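Local coordinates for protein alpha-1,2-Mannosidase (Trichoderma reesei, PDB 1HCU) that probably trims alpha-1,2-linked mannose residues from the high-mannose N-glycans of glycoproteins, a calcium-dependent reaction of glycosyl hydrolase family 47, at residues Thr25-Tyr30 / Ala71-Thr76; Asn52-Ser57 / Val159-Thr164; Glu100-Tyr105 / Leu183-Leu188; Ser275-Leu280 / Ile329-Lys334; Phe316-Ile321 / Leu398-Arg403. All blocks are in the same frame, centred on the assembly; numbering follows the deposited sequence.

Contact 1 (Thr25-Tyr30 / Ala71-Thr76); sequences TSWNAY and ADIVNT
The indole of Trp27 takes Ile73 on one face and Thr76 at its edge. Methyl CG2 of Ile73 sits over that face, 3.7 Å from the centroid of the five-membered ring and 16° off its normal, a CH-pi contact whose closest atom pair is Trp27 CE2 to Ile73 CG2 at 3.6 Å. Ile73 CG1 and CD1 follow round the pyrrole side, each 3.6 Å from Trp27 CD1, while Thr76 CG2 lies near the ring plane beside CZ2 of Trp27, 4.4 Å away. Trp27 swings its ring out toward the other helix because CG is anti to its own N (chi1 175°). This joins helix 13-33 to helix 71-80 toward the periphery of the (alpha/alpha)7 barrel of the family, and Ile73 also rests on Ala65 of helix 56-67. A water accepts from Trp27 NE1 at 3.0 Å and reaches Thr76 OG1 only weakly, at 3.3 Å. With a leucine in place of Trp27, the flat platform under Ile73 and the N-H that feeds this water would be gone, and Ile73 would probably be left with a gap beside it.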
# COMPACT_ATOMS: atom_id res chain seq x y z
N THR A 25 -21.84 2.10 3.64
CA THR A 25 -21.99 2.88 4.86
C THR A 25 -20.91 3.98 4.93
O THR A 25 -21.21 5.17 5.10
CB THR A 25 -21.89 1.95 6.09
OG1 THR A 25 -22.94 0.98 6.02
CG2 THR A 25 -22.01 2.74 7.38
N SER A 26 -19.65 3.56 4.80
CA SER A 26 -18.51 4.46 4.83
C SER A 26 -18.68 5.59 3.79
O SER A 26 -18.44 6.76 4.09
CB SER A 26 -17.23 3.68 4.54
OG SER A 26 -17.10 2.58 5.44
N TRP A 27 -19.13 5.23 2.59
CA TRP A 27 -19.33 6.24 1.55
C TRP A 27 -20.44 7.24 1.89
O TRP A 27 -20.23 8.45 1.80
CB TRP A 27 -19.64 5.59 0.21
CG TRP A 27 -19.97 6.62 -0.83
CD1 TRP A 27 -21.21 6.97 -1.30
CD2 TRP A 27 -19.04 7.51 -1.47
NE1 TRP A 27 -21.11 8.02 -2.17
CE2 TRP A 27 -19.79 8.38 -2.29
CE3 TRP A 27 -17.65 7.67 -1.41
CZ2 TRP A 27 -19.20 9.38 -3.06
CZ3 TRP A 27 -17.06 8.67 -2.17
CH2 TRP A 27 -17.83 9.52 -2.99
N ASN A 28 -21.61 6.73 2.26
CA ASN A 28 -22.75 7.59 2.62
C ASN A 28 -22.30 8.63 3.64
O ASN A 28 -22.53 9.83 3.49
CB ASN A 28 -23.88 6.76 3.24
CG ASN A 28 -24.55 5.83 2.24
OD1 ASN A 28 -25.35 4.97 2.63
ND2 ASN A 28 -24.25 6.00 0.96
N ALA A 29 -21.65 8.14 4.70
CA ALA A 29 -21.18 9.02 5.75
C ALA A 29 -20.18 10.03 5.19
O ALA A 29 -20.28 11.23 5.48
CB ALA A 29 -20.56 8.21 6.87
N TYR A 30 -19.23 9.56 4.39
CA TYR A 30 -18.23 10.47 3.83
C TYR A 30 -18.87 11.50 2.89
O TYR A 30 -18.55 12.68 2.94
CB TYR A 30 -17.14 9.70 3.07
CG TYR A 30 -16.30 10.58 2.17
CD1 TYR A 30 -16.55 10.63 0.79
CD2 TYR A 30 -15.33 11.42 2.69
CE1 TYR A 30 -15.85 11.51 -0.04
CE2 TYR A 30 -14.62 12.31 1.87
CZ TYR A 30 -14.89 12.35 0.51
OH TYR A 30 -14.22 13.25 -0.29
N ALA A 71 -22.64 1.70 -9.48
CA ALA A 71 -22.86 2.70 -10.51
C ALA A 71 -23.09 4.11 -9.96
O ALA A 71 -22.38 5.04 -10.33
CB ALA A 71 -24.04 2.27 -11.39
N ASP A 72 -24.07 4.27 -9.07
CA ASP A 72 -24.37 5.58 -8.50
C ASP A 72 -23.18 6.32 -7.88
O ASP A 72 -22.93 7.48 -8.19
CB ASP A 72 -25.48 5.46 -7.46
CG ASP A 72 -26.85 5.32 -8.08
OD1 ASP A 72 -26.92 4.89 -9.26
OD2 ASP A 72 -27.84 5.63 -7.40
N ILE A 73 -22.46 5.64 -7.00
CA ILE A 73 -21.30 6.26 -6.38
C ILE A 73 -20.28 6.63 -7.44
O ILE A 73 -19.68 7.70 -7.38
CB ILE A 73 -20.65 5.30 -5.35
CG1 ILE A 73 -21.65 5.00 -4.23
CG2 ILE A 73 -19.36 5.91 -4.81
CD1 ILE A 73 -21.18 3.97 -3.23
N VAL A 74 -20.10 5.76 -8.43
CA VAL A 74 -19.14 6.01 -9.50
C VAL A 74 -19.50 7.29 -10.23
O VAL A 74 -18.65 8.14 -10.48
CB VAL A 74 -19.09 4.85 -10.51
CG1 VAL A 74 -18.18 5.21 -11.68
CG2 VAL A 74 -18.59 3.60 -9.84
N ASN A 75 -20.77 7.42 -10.58
CA ASN A 75 -21.23 8.60 -11.29
C ASN A 75 -21.00 9.87 -10.47
O ASN A 75 -20.57 10.89 -11.01
CB ASN A 75 -22.71 8.45 -11.64
CG ASN A 75 -23.30 9.71 -12.23
OD1 ASN A 75 -23.81 10.57 -11.49
ND2 ASN A 75 -23.23 9.85 -13.55
N THR A 76 -21.26 9.80 -9.17
CA THR A 76 -21.08 10.96 -8.29
C THR A 76 -19.65 11.48 -8.33
O THR A 76 -19.41 12.68 -8.44
CB THR A 76 -21.44 10.61 -6.82
OG1 THR A 76 -22.78 10.11 -6.76
CG2 THR A 76 -21.34 11.84 -5.94
O HOH W 1 -23.48 8.52 -3.91

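Contact 2 (Asn52-Ser57 / Val159-Thr164); sequences NGWGSS and VFFNPT
Trp54 and Phe161 touch through a ring bond apiece, CZ2-CH2 of Trp54 against CD1-CE1 of Phe161. Both rings leave the backbone alike, CG anti to the carbonyl carbon. Then they differ: chi2 of Trp54 is -46°, which puts CA out of the indole plane, whereas chi2 of Phe161, -178°, keeps CA in the ring plane and throws CD1 forward, away from CA. CD1 of Phe161 comes 3.8 Å from Trp54 CZ2, and CE1 of Phe161 the same 3.8 Å from Trp54 CH2. The planes stand 42° apart, an oblique meeting of the two rings. CB of Asn52 lies on one indole face, and Phe86 meets the same indole. An alanine in place of Trp54 is likely to open a gap beside Phe161 and leave its ring freer to turn. The pair joins the loop before helix 56-67 to the turn just after strand 158-160, and through weak hydrogen bonds from NE1 to Asn85 O and Thr88 O, Trp54 lies against the backbone of the Asn85 N-glycosylation site.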
# COMPACT_ATOMS: atom_id res chain seq x y z
N ASN A 52 -4.06 17.71 0.95
CA ASN A 52 -4.10 18.98 0.23
C ASN A 52 -5.49 19.44 -0.23
O ASN A 52 -5.61 20.34 -1.06
CB ASN A 52 -3.15 18.90 -0.98
CG ASN A 52 -1.72 18.60 -0.56
OD1 ASN A 52 -1.10 19.39 0.13
ND2 ASN A 52 -1.21 17.45 -0.98
N GLY A 53 -6.54 18.82 0.31
CA GLY A 53 -7.89 19.23 -0.03
C GLY A 53 -8.40 18.95 -1.43
O GLY A 53 -9.31 19.63 -1.91
N TRP A 54 -7.82 17.95 -2.10
CA TRP A 54 -8.26 17.61 -3.44
C TRP A 54 -9.38 16.55 -3.44
O TRP A 54 -9.89 16.19 -4.50
CB TRP A 54 -7.08 17.13 -4.30
CG TRP A 54 -6.15 18.24 -4.73
CD1 TRP A 54 -6.51 19.46 -5.25
CD2 TRP A 54 -4.71 18.23 -4.70
NE1 TRP A 54 -5.39 20.20 -5.55
CE2 TRP A 54 -4.27 19.47 -5.22
CE3 TRP A 54 -3.75 17.29 -4.29
CZ2 TRP A 54 -2.92 19.80 -5.34
CZ3 TRP A 54 -2.40 17.62 -4.41
CH2 TRP A 54 -2.00 18.86 -4.93
N GLY A 55 -9.76 16.07 -2.27
CA GLY A 55 -10.82 15.07 -2.20
C GLY A 55 -10.28 13.65 -2.18
O GLY A 55 -10.76 12.76 -2.89
N SER A 56 -9.28 13.44 -1.33
CA SER A 56 -8.61 12.16 -1.17
C SER A 56 -9.53 10.93 -1.16
O SER A 56 -9.43 10.07 -2.04
CB SER A 56 -7.77 12.21 0.12
OG SER A 56 -6.91 11.10 0.22
N SER A 57 -10.42 10.84 -0.17
CA SER A 57 -11.33 9.69 -0.07
C SER A 57 -12.16 9.43 -1.33
O SER A 57 -12.43 8.28 -1.66
CB SER A 57 -12.26 9.85 1.14
OG SER A 57 -11.54 9.76 2.35
N VAL A 159 6.81 19.44 -2.84
CA VAL A 159 6.69 20.53 -3.81
C VAL A 159 5.55 21.45 -3.39
O VAL A 159 4.81 21.15 -2.45
CB VAL A 159 6.39 20.02 -5.24
CG1 VAL A 159 7.54 19.17 -5.73
CG2 VAL A 159 5.07 19.26 -5.27
N PHE A 160 5.43 22.59 -4.07
CA PHE A 160 4.38 23.56 -3.77
C PHE A 160 3.76 24.02 -5.09
O PHE A 160 4.44 24.10 -6.11
CB PHE A 160 4.97 24.78 -3.04
CG PHE A 160 5.62 24.45 -1.72
CD1 PHE A 160 6.92 23.96 -1.66
CD2 PHE A 160 4.92 24.65 -0.52
CE1 PHE A 160 7.53 23.67 -0.42
CE2 PHE A 160 5.52 24.36 0.71
CZ PHE A 160 6.83 23.87 0.76
N PHE A 161 2.46 24.32 -5.07
CA PHE A 161 1.74 24.77 -6.27
C PHE A 161 1.26 26.21 -6.12
O PHE A 161 1.05 26.92 -7.10
CB PHE A 161 0.50 23.90 -6.52
CG PHE A 161 0.80 22.52 -7.02
CD1 PHE A 161 -0.24 21.64 -7.32
CD2 PHE A 161 2.10 22.09 -7.18
CE1 PHE A 161 0.03 20.35 -7.78
CE2 PHE A 161 2.38 20.81 -7.63
CZ PHE A 161 1.34 19.93 -7.93
N ASN A 162 1.07 26.61 -4.87
CA ASN A 162 0.57 27.93 -4.54
C ASN A 162 1.61 28.66 -3.70
O ASN A 162 2.00 28.18 -2.64
CB ASN A 162 -0.72 27.78 -3.73
CG ASN A 162 -1.41 29.11 -3.47
OD1 ASN A 162 -0.78 30.16 -3.54
ND2 ASN A 162 -2.70 29.05 -3.14
N PRO A 163 2.06 29.84 -4.15
CA PRO A 163 1.76 30.66 -5.34
C PRO A 163 2.24 30.15 -6.72
O PRO A 163 1.64 30.49 -7.74
CB PRO A 163 2.38 32.01 -4.98
CG PRO A 163 3.45 31.65 -3.96
CD PRO A 163 2.71 30.68 -3.12
N THR A 164 3.33 29.39 -6.77
CA THR A 164 3.78 28.85 -8.05
C THR A 164 4.35 27.44 -7.88
O THR A 164 4.54 26.98 -6.75
CB THR A 164 4.82 29.78 -8.75
OG1 THR A 164 5.03 29.32 -10.09
CG2 THR A 164 6.16 29.80 -8.03

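Contact 3 (Glu100-Tyr105 / Leu183-Leu188); sequences ETNIRY and LEWTRL
Asn102 turns its CG anti to the backbone N (chi1 171°), which sends the amide across to Glu184 and Trp185. Glu184 answers with an unusual chi1 of 30° and a bend at chi2 that folds its carboxylate back beside that amide. The two planes are steeply inclined: ND2 of Asn102 is 3.4 Å from OE1 of Glu184, but the angle is too poor for a hydrogen bond, and the packing at Glu184 CG is too tight to be trusted in detail. OD1 of Asn102 lies at the edge of the Trp185 indole, near its plane, 3.0 Å from NE1. Helices 98-117 and 182-192 are neighbouring inner helices of the (alpha/alpha)7 barrel, near the predicted catalytic centre; the axes of the two segments come within 10.4 Å at 59°, and the first makes a wider pi-type turn at 102-105. Within the helix segment 100-105, Arg104 NH1 forms a salt bridge with OE1 of Glu100, the predicted proton donor, at 2.6 Å, and Arg104 NE is held by Ser451 OG. Asn484 ND2 hydrogen-bonds both Glu184 OE2 and Ile103 O, so a third residue ties the two helices; the bound calcium ion is about 6 Å from the Ile103 side chain. A buried carboxylate and amide are thus placed close together without a clear direct bond, and the carboxylate of Glu184 owes its anchoring at least partly to Asn484.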
# COMPACT_ATOMS: atom_id res chain seq x y z
N GLU A 100 2.77 10.56 -1.37
CA GLU A 100 1.37 10.36 -0.99
C GLU A 100 0.42 10.79 -2.11
O GLU A 100 -0.56 10.10 -2.40
CB GLU A 100 1.03 11.16 0.27
CG GLU A 100 1.88 10.85 1.51
CD GLU A 100 1.76 9.40 1.97
OE1 GLU A 100 0.72 8.77 1.70
OE2 GLU A 100 2.70 8.90 2.62
N THR A 101 0.72 11.92 -2.75
CA THR A 101 -0.12 12.42 -3.83
C THR A 101 -0.12 11.47 -5.03
O THR A 101 -1.16 11.22 -5.64
CB THR A 101 0.34 13.82 -4.29
OG1 THR A 101 0.37 14.70 -3.16
CG2 THR A 101 -0.60 14.39 -5.34
N ASN A 102 1.05 10.95 -5.34
CA ASN A 102 1.23 10.04 -6.46
C ASN A 102 0.44 8.74 -6.34
O ASN A 102 -0.33 8.39 -7.24
CB ASN A 102 2.72 9.70 -6.60
CG ASN A 102 2.97 8.60 -7.61
OD1 ASN A 102 2.92 8.82 -8.82
ND2 ASN A 102 3.23 7.40 -7.11
N ILE A 103 0.63 8.03 -5.24
CA ILE A 103 -0.04 6.74 -5.04
C ILE A 103 -1.56 6.83 -4.91
O ILE A 103 -2.28 5.92 -5.34
CB ILE A 103 0.56 6.00 -3.81
CG1 ILE A 103 0.19 6.72 -2.51
CG2 ILE A 103 2.08 5.90 -3.95
CD1 ILE A 103 0.65 6.00 -1.25
N ARG A 104 -2.05 7.92 -4.33
CA ARG A 104 -3.50 8.09 -4.16
C ARG A 104 -4.20 8.72 -5.36
O ARG A 104 -5.02 8.09 -6.02
CB ARG A 104 -3.81 8.95 -2.92
CG ARG A 104 -3.54 8.30 -1.58
CD ARG A 104 -4.12 9.16 -0.47
NE ARG A 104 -3.92 8.57 0.85
CZ ARG A 104 -2.73 8.30 1.36
NH1 ARG A 104 -1.63 8.56 0.66
NH2 ARG A 104 -2.62 7.76 2.58
N TYR A 105 -3.87 9.98 -5.64
CA TYR A 105 -4.51 10.70 -6.73
C TYR A 105 -4.17 10.19 -8.13
O TYR A 105 -5.04 9.74 -8.87
CB TYR A 105 -4.19 12.19 -6.60
CG TYR A 105 -4.83 12.81 -5.37
CD1 TYR A 105 -4.07 13.26 -4.30
CD2 TYR A 105 -6.22 12.97 -5.31
CE1 TYR A 105 -4.67 13.87 -3.19
CE2 TYR A 105 -6.83 13.58 -4.21
CZ TYR A 105 -6.06 14.03 -3.16
OH TYR A 105 -6.67 14.69 -2.11
N LEU A 183 5.88 3.19 -11.33
CA LEU A 183 4.71 2.51 -11.86
C LEU A 183 3.68 3.48 -12.45
O LEU A 183 3.30 3.36 -13.61
CB LEU A 183 4.01 1.68 -10.77
CG LEU A 183 3.34 0.36 -11.17
CD1 LEU A 183 2.31 -0.04 -10.11
CD2 LEU A 183 2.68 0.48 -12.52
N GLU A 184 3.24 4.45 -11.66
CA GLU A 184 2.23 5.36 -12.18
C GLU A 184 2.69 6.37 -13.21
O GLU A 184 1.93 6.76 -14.09
CB GLU A 184 1.44 6.05 -11.04
CG GLU A 184 2.14 6.31 -9.72
CD GLU A 184 2.49 5.05 -8.96
OE1 GLU A 184 3.66 4.62 -9.04
OE2 GLU A 184 1.60 4.49 -8.27
N TRP A 185 3.95 6.78 -13.12
CA TRP A 185 4.50 7.73 -14.08
C TRP A 185 4.78 7.06 -15.43
O TRP A 185 4.64 7.68 -16.48
CB TRP A 185 5.76 8.39 -13.50
CG TRP A 185 5.41 9.47 -12.49
CD1 TRP A 185 4.75 9.30 -11.30
CD2 TRP A 185 5.63 10.87 -12.64
NE1 TRP A 185 4.53 10.53 -10.72
CE2 TRP A 185 5.06 11.51 -11.51
CE3 TRP A 185 6.24 11.66 -13.63
CZ2 TRP A 185 5.10 12.90 -11.34
CZ3 TRP A 185 6.27 13.05 -13.45
CH2 TRP A 185 5.70 13.65 -12.32
N THR A 186 5.17 5.79 -15.40
CA THR A 186 5.42 5.06 -16.64
C THR A 186 4.06 4.79 -17.28
O THR A 186 3.90 4.88 -18.50
CB THR A 186 6.15 3.72 -16.40
OG1 THR A 186 7.50 3.98 -15.98
CG2 THR A 186 6.18 2.89 -17.67
N ARG A 187 3.07 4.48 -16.45
CA ARG A 187 1.71 4.22 -16.92
C ARG A 187 1.17 5.47 -17.60
O ARG A 187 0.53 5.39 -18.64
CB ARG A 187 0.81 3.82 -15.74
CG ARG A 187 -0.59 3.35 -16.14
CD ARG A 187 -0.49 2.20 -17.13
NE ARG A 187 -1.76 1.86 -17.76
CZ ARG A 187 -1.87 1.40 -19.01
NH1 ARG A 187 -0.78 1.24 -19.75
NH2 ARG A 187 -3.06 1.09 -19.51
N LEU A 188 1.44 6.63 -17.00
CA LEU A 188 0.97 7.89 -17.56
C LEU A 188 1.58 8.14 -18.96
O LEU A 188 0.87 8.52 -19.89
CB LEU A 188 1.30 9.05 -16.61
CG LEU A 188 0.75 10.44 -16.96
CD1 LEU A 188 -0.77 10.38 -17.00
CD2 LEU A 188 1.21 11.46 -15.95

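Contact 4 (Ser275-Leu280 / Ile329-Lys334); sequences STIGHL and IDFGIK
Two helices of the family's (alpha/alpha)7 barrel, 263-280 and 326-344, meet here in a small apolar interface made by Ile277 and Phe331. CG1 of Ile277 sits almost exactly over the middle of the Phe331 ring, 3.6 Å from the centroid and 8° off the normal, a textbook CH-pi contact; the nearest ring carbons, CG and CD1 of Phe331, are both 3.7 Å from it. Ile277 CD1 carries on back along the phenylalanine and stands 4.0 Å from Phe331 CB; the two side chains run antiparallel alongside one another. With CG anti to the backbone N (chi1 -172°), Phe331 extends its ring toward the neighbouring helix. Thr276 OG1 lies obliquely to the same ring, 4.4 Å from CE1 of Phe331. Phe316 of helix 312-323 touches Ile277, Thr276 and Phe331, while Leu293 of strand 292-297 packs on Phe331. No hydrogen bond crosses between the segments: one aliphatic side chain laid on an aromatic face, partly buried, joins two helices toward the periphery of the barrel.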
# COMPACT_ATOMS: atom_id res chain seq x y z
N SER A 275 18.04 -12.13 -0.01
CA SER A 275 18.74 -11.61 1.16
C SER A 275 17.84 -11.47 2.39
O SER A 275 18.30 -11.70 3.50
CB SER A 275 19.40 -10.26 0.85
OG SER A 275 20.57 -10.45 0.08
N THR A 276 16.57 -11.10 2.22
CA THR A 276 15.73 -10.96 3.41
C THR A 276 15.35 -12.34 3.93
O THR A 276 15.13 -12.53 5.12
CB THR A 276 14.45 -10.11 3.15
OG1 THR A 276 13.36 -10.95 2.77
CG2 THR A 276 14.71 -9.09 2.07
N ILE A 277 15.29 -13.32 3.03
CA ILE A 277 14.96 -14.67 3.41
C ILE A 277 16.10 -15.31 4.21
O ILE A 277 15.86 -16.00 5.19
CB ILE A 277 14.66 -15.55 2.18
CG1 ILE A 277 13.32 -15.14 1.57
CG2 ILE A 277 14.62 -17.03 2.57
CD1 ILE A 277 12.93 -15.96 0.36
N GLY A 278 17.34 -15.05 3.79
CA GLY A 278 18.47 -15.63 4.49
C GLY A 278 18.99 -14.81 5.66
O GLY A 278 19.74 -15.33 6.49
N HIS A 279 18.58 -13.55 5.77
CA HIS A 279 19.10 -12.70 6.83
C HIS A 279 18.08 -11.91 7.66
O HIS A 279 18.34 -11.59 8.81
CB HIS A 279 20.12 -11.72 6.24
CG HIS A 279 21.18 -12.38 5.42
ND1 HIS A 279 22.17 -13.17 5.98
CD2 HIS A 279 21.42 -12.37 4.09
CE1 HIS A 279 22.97 -13.60 5.02
NE2 HIS A 279 22.54 -13.14 3.87
N LEU A 280 16.93 -11.58 7.07
CA LEU A 280 15.91 -10.81 7.78
C LEU A 280 14.83 -11.68 8.43
O LEU A 280 14.14 -11.23 9.35
CB LEU A 280 15.26 -9.79 6.84
CG LEU A 280 16.17 -8.71 6.22
CD1 LEU A 280 15.33 -7.68 5.48
CD2 LEU A 280 16.97 -8.02 7.31
N ILE A 329 6.87 -18.24 -3.02
CA ILE A 329 5.49 -18.45 -2.64
C ILE A 329 5.43 -19.02 -1.22
O ILE A 329 4.69 -18.51 -0.37
CB ILE A 329 4.76 -19.40 -3.62
CG1 ILE A 329 4.72 -18.76 -5.02
CG2 ILE A 329 3.37 -19.72 -3.10
CD1 ILE A 329 4.06 -19.62 -6.10
N ASP A 330 6.22 -20.06 -0.94
CA ASP A 330 6.24 -20.65 0.39
C ASP A 330 6.59 -19.62 1.46
O ASP A 330 5.95 -19.57 2.52
CB ASP A 330 7.27 -21.78 0.50
CG ASP A 330 6.94 -22.96 -0.39
OD1 ASP A 330 5.77 -23.10 -0.80
OD2 ASP A 330 7.87 -23.76 -0.66
N PHE A 331 7.61 -18.82 1.19
CA PHE A 331 8.04 -17.80 2.15
C PHE A 331 6.93 -16.77 2.35
O PHE A 331 6.66 -16.36 3.47
CB PHE A 331 9.34 -17.13 1.68
CG PHE A 331 9.94 -16.21 2.70
CD1 PHE A 331 9.82 -14.83 2.58
CD2 PHE A 331 10.57 -16.72 3.83
CE1 PHE A 331 10.32 -13.98 3.55
CE2 PHE A 331 11.08 -15.88 4.82
CZ PHE A 331 10.95 -14.50 4.68
N GLY A 332 6.27 -16.38 1.26
CA GLY A 332 5.18 -15.42 1.36
C GLY A 332 4.02 -15.96 2.18
O GLY A 332 3.41 -15.23 2.97
N ILE A 333 3.69 -17.24 1.99
CA ILE A 333 2.60 -17.88 2.72
C ILE A 333 2.90 -17.87 4.23
O ILE A 333 2.02 -17.62 5.05
CB ILE A 333 2.40 -19.36 2.27
CG1 ILE A 333 1.87 -19.40 0.84
CG2 ILE A 333 1.43 -20.07 3.20
CD1 ILE A 333 0.56 -18.65 0.65
N LYS A 334 4.15 -18.14 4.57
CA LYS A 334 4.59 -18.16 5.96
C LYS A 334 4.46 -16.76 6.55
O LYS A 334 4.06 -16.59 7.70
CB LYS A 334 6.05 -18.65 6.03
CG LYS A 334 6.67 -18.62 7.42
CD LYS A 334 5.83 -19.42 8.41
CE LYS A 334 6.28 -19.20 9.85
NZ LYS A 334 7.49 -20.00 10.21

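Contact 5 (Phe316-Ile321 / Leu398-Arg403); sequences FILGGI and LYYAYR
Side chain against backbone is the first kind of contact: Ile317 drives its CD1 into the main chain opposite, 3.6 Å from both N and CA of Ala401, while its CG2 branch stops 3.9 Å from Tyr400 O. With CG1 anti to the carbonyl carbon (chi1 -74°), Ile317 puts its two branches astride the step from Tyr400 to Ala401. The second kind is aliphatic, with CD1 of Ile317 4.0 Å from Tyr400 CB and 4.1 Å from Ala401 CB; that small alanine lets the longer residue come close to the helix. Third, the phenol ring of Tyr400 is met obliquely by Leu318, whose CB is 4.0 Å from CE2 of Tyr400. Polar bonding between the segments is absent. Ile333 of helix 326-344 packs on both Ile317 and Ala401. The axes of the two segments pass 9.8 Å apart, only 29° from parallel, as expected of neighbouring helices in the inner layer of the (alpha/alpha)7 barrel, and the side chain of Tyr400 is about 9 Å from the bound calcium ion.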
# COMPACT_ATOMS: atom_id res chain seq x y z
N PHE A 316 6.07 -11.38 -1.84
CA PHE A 316 6.86 -12.57 -2.13
C PHE A 316 6.05 -13.54 -2.97
O PHE A 316 6.58 -14.20 -3.87
CB PHE A 316 7.32 -13.26 -0.83
CG PHE A 316 8.64 -12.77 -0.31
CD1 PHE A 316 8.72 -11.59 0.43
CD2 PHE A 316 9.81 -13.45 -0.61
CE1 PHE A 316 9.94 -11.10 0.86
CE2 PHE A 316 11.05 -12.98 -0.18
CZ PHE A 316 11.12 -11.80 0.56
N ILE A 317 4.76 -13.63 -2.66
CA ILE A 317 3.84 -14.50 -3.39
C ILE A 317 3.78 -14.01 -4.82
O ILE A 317 3.94 -14.80 -5.76
CB ILE A 317 2.42 -14.48 -2.76
CG1 ILE A 317 2.43 -15.28 -1.45
CG2 ILE A 317 1.40 -15.06 -3.73
CD1 ILE A 317 1.19 -15.11 -0.61
N LEU A 318 3.56 -12.70 -5.01
CA LEU A 318 3.50 -12.14 -6.36
C LEU A 318 4.75 -12.50 -7.14
O LEU A 318 4.67 -12.94 -8.29
CB LEU A 318 3.35 -10.63 -6.32
CG LEU A 318 3.35 -9.94 -7.68
CD1 LEU A 318 2.32 -10.59 -8.61
CD2 LEU A 318 3.05 -8.47 -7.49
N GLY A 319 5.91 -12.31 -6.51
CA GLY A 319 7.18 -12.63 -7.14
C GLY A 319 7.28 -14.10 -7.49
O GLY A 319 7.82 -14.45 -8.53
N GLY A 320 6.76 -14.96 -6.63
CA GLY A 320 6.79 -16.40 -6.88
C GLY A 320 5.94 -16.78 -8.08
O GLY A 320 6.26 -17.71 -8.81
N ILE A 321 4.83 -16.06 -8.27
CA ILE A 321 3.95 -16.32 -9.40
C ILE A 321 4.65 -15.91 -10.69
O ILE A 321 4.85 -16.72 -11.58
CB ILE A 321 2.63 -15.51 -9.28
CG1 ILE A 321 1.83 -16.00 -8.08
CG2 ILE A 321 1.79 -15.66 -10.54
CD1 ILE A 321 0.60 -15.19 -7.82
N LEU A 398 -3.25 -11.79 2.93
CA LEU A 398 -4.15 -12.93 2.99
C LEU A 398 -4.78 -13.11 1.61
O LEU A 398 -4.93 -14.24 1.13
CB LEU A 398 -5.25 -12.69 4.03
CG LEU A 398 -4.76 -12.67 5.48
CD1 LEU A 398 -5.88 -12.16 6.39
CD2 LEU A 398 -4.30 -14.06 5.89
N TYR A 399 -5.13 -12.00 0.97
CA TYR A 399 -5.72 -12.07 -0.36
C TYR A 399 -4.79 -12.80 -1.33
O TYR A 399 -5.21 -13.74 -2.00
CB TYR A 399 -6.06 -10.66 -0.86
CG TYR A 399 -6.40 -10.60 -2.33
CD1 TYR A 399 -5.50 -10.06 -3.24
CD2 TYR A 399 -7.60 -11.11 -2.81
CE1 TYR A 399 -5.78 -10.04 -4.60
CE2 TYR A 399 -7.89 -11.09 -4.18
CZ TYR A 399 -6.98 -10.56 -5.06
OH TYR A 399 -7.24 -10.56 -6.42
N TYR A 400 -3.52 -12.38 -1.40
CA TYR A 400 -2.57 -13.03 -2.30
C TYR A 400 -2.42 -14.52 -1.98
O TYR A 400 -2.35 -15.36 -2.89
CB TYR A 400 -1.19 -12.39 -2.23
CG TYR A 400 -1.04 -11.11 -3.04
CD1 TYR A 400 -1.31 -9.87 -2.47
CD2 TYR A 400 -0.60 -11.15 -4.37
CE1 TYR A 400 -1.15 -8.70 -3.20
CE2 TYR A 400 -0.43 -9.98 -5.11
CZ TYR A 400 -0.71 -8.75 -4.51
OH TYR A 400 -0.52 -7.59 -5.21
N ALA A 401 -2.37 -14.85 -0.68
CA ALA A 401 -2.23 -16.23 -0.23
C ALA A 401 -3.36 -17.10 -0.81
O ALA A 401 -3.13 -18.21 -1.29
CB ALA A 401 -2.24 -16.31 1.29
N TYR A 402 -4.58 -16.56 -0.78
CA TYR A 402 -5.74 -17.28 -1.32
C TYR A 402 -5.66 -17.41 -2.84
O TYR A 402 -5.88 -18.48 -3.39
CB TYR A 402 -7.05 -16.57 -0.92
CG TYR A 402 -8.26 -17.21 -1.54
CD1 TYR A 402 -8.90 -16.63 -2.63
CD2 TYR A 402 -8.70 -18.47 -1.13
CE1 TYR A 402 -9.94 -17.28 -3.30
CE2 TYR A 402 -9.73 -19.13 -1.78
CZ TYR A 402 -10.34 -18.53 -2.87
OH TYR A 402 -11.32 -19.20 -3.56
N ARG A 403 -5.34 -16.31 -3.53
CA ARG A 403 -5.24 -16.33 -5.00
C ARG A 403 -4.19 -17.30 -5.51
O ARG A 403 -4.32 -17.80 -6.63
CB ARG A 403 -4.93 -14.93 -5.55
CG ARG A 403 -5.99 -13.87 -5.27
CD ARG A 403 -7.35 -14.27 -5.84
NE ARG A 403 -7.21 -14.74 -7.21
CZ ARG A 403 -8.20 -15.27 -7.93
NH1 ARG A 403 -9.42 -15.39 -7.42
NH2 ARG A 403 -7.96 -15.69 -9.16

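Overall arrangement
All five contacts belong to one barrel, at different depths. Contact 3 lies nearest the chain's centre, near the calcium, and sets an amide, a carboxylate and an indole N-H side by side; contact 5, next in depth, is apolar. Contacts 1, 2 and 4 sit farther out, and aromatic rings carry all three: in 1 and 4 an isoleucine lies on a ring face, in 2 two rings meet. Contact 4 is only partly buried, the rest buried. Contacts 4 and 5 touch through Phe316, and helices 312-323 and 326-344 follow each other in the chain. Contact 2 bridges its neighbours, touching contact 1 at Tyr30 and Ser57 and contact 3 through Tyr105. Contacts 1 and 4 are on opposite sides, centres about 40 Å apart.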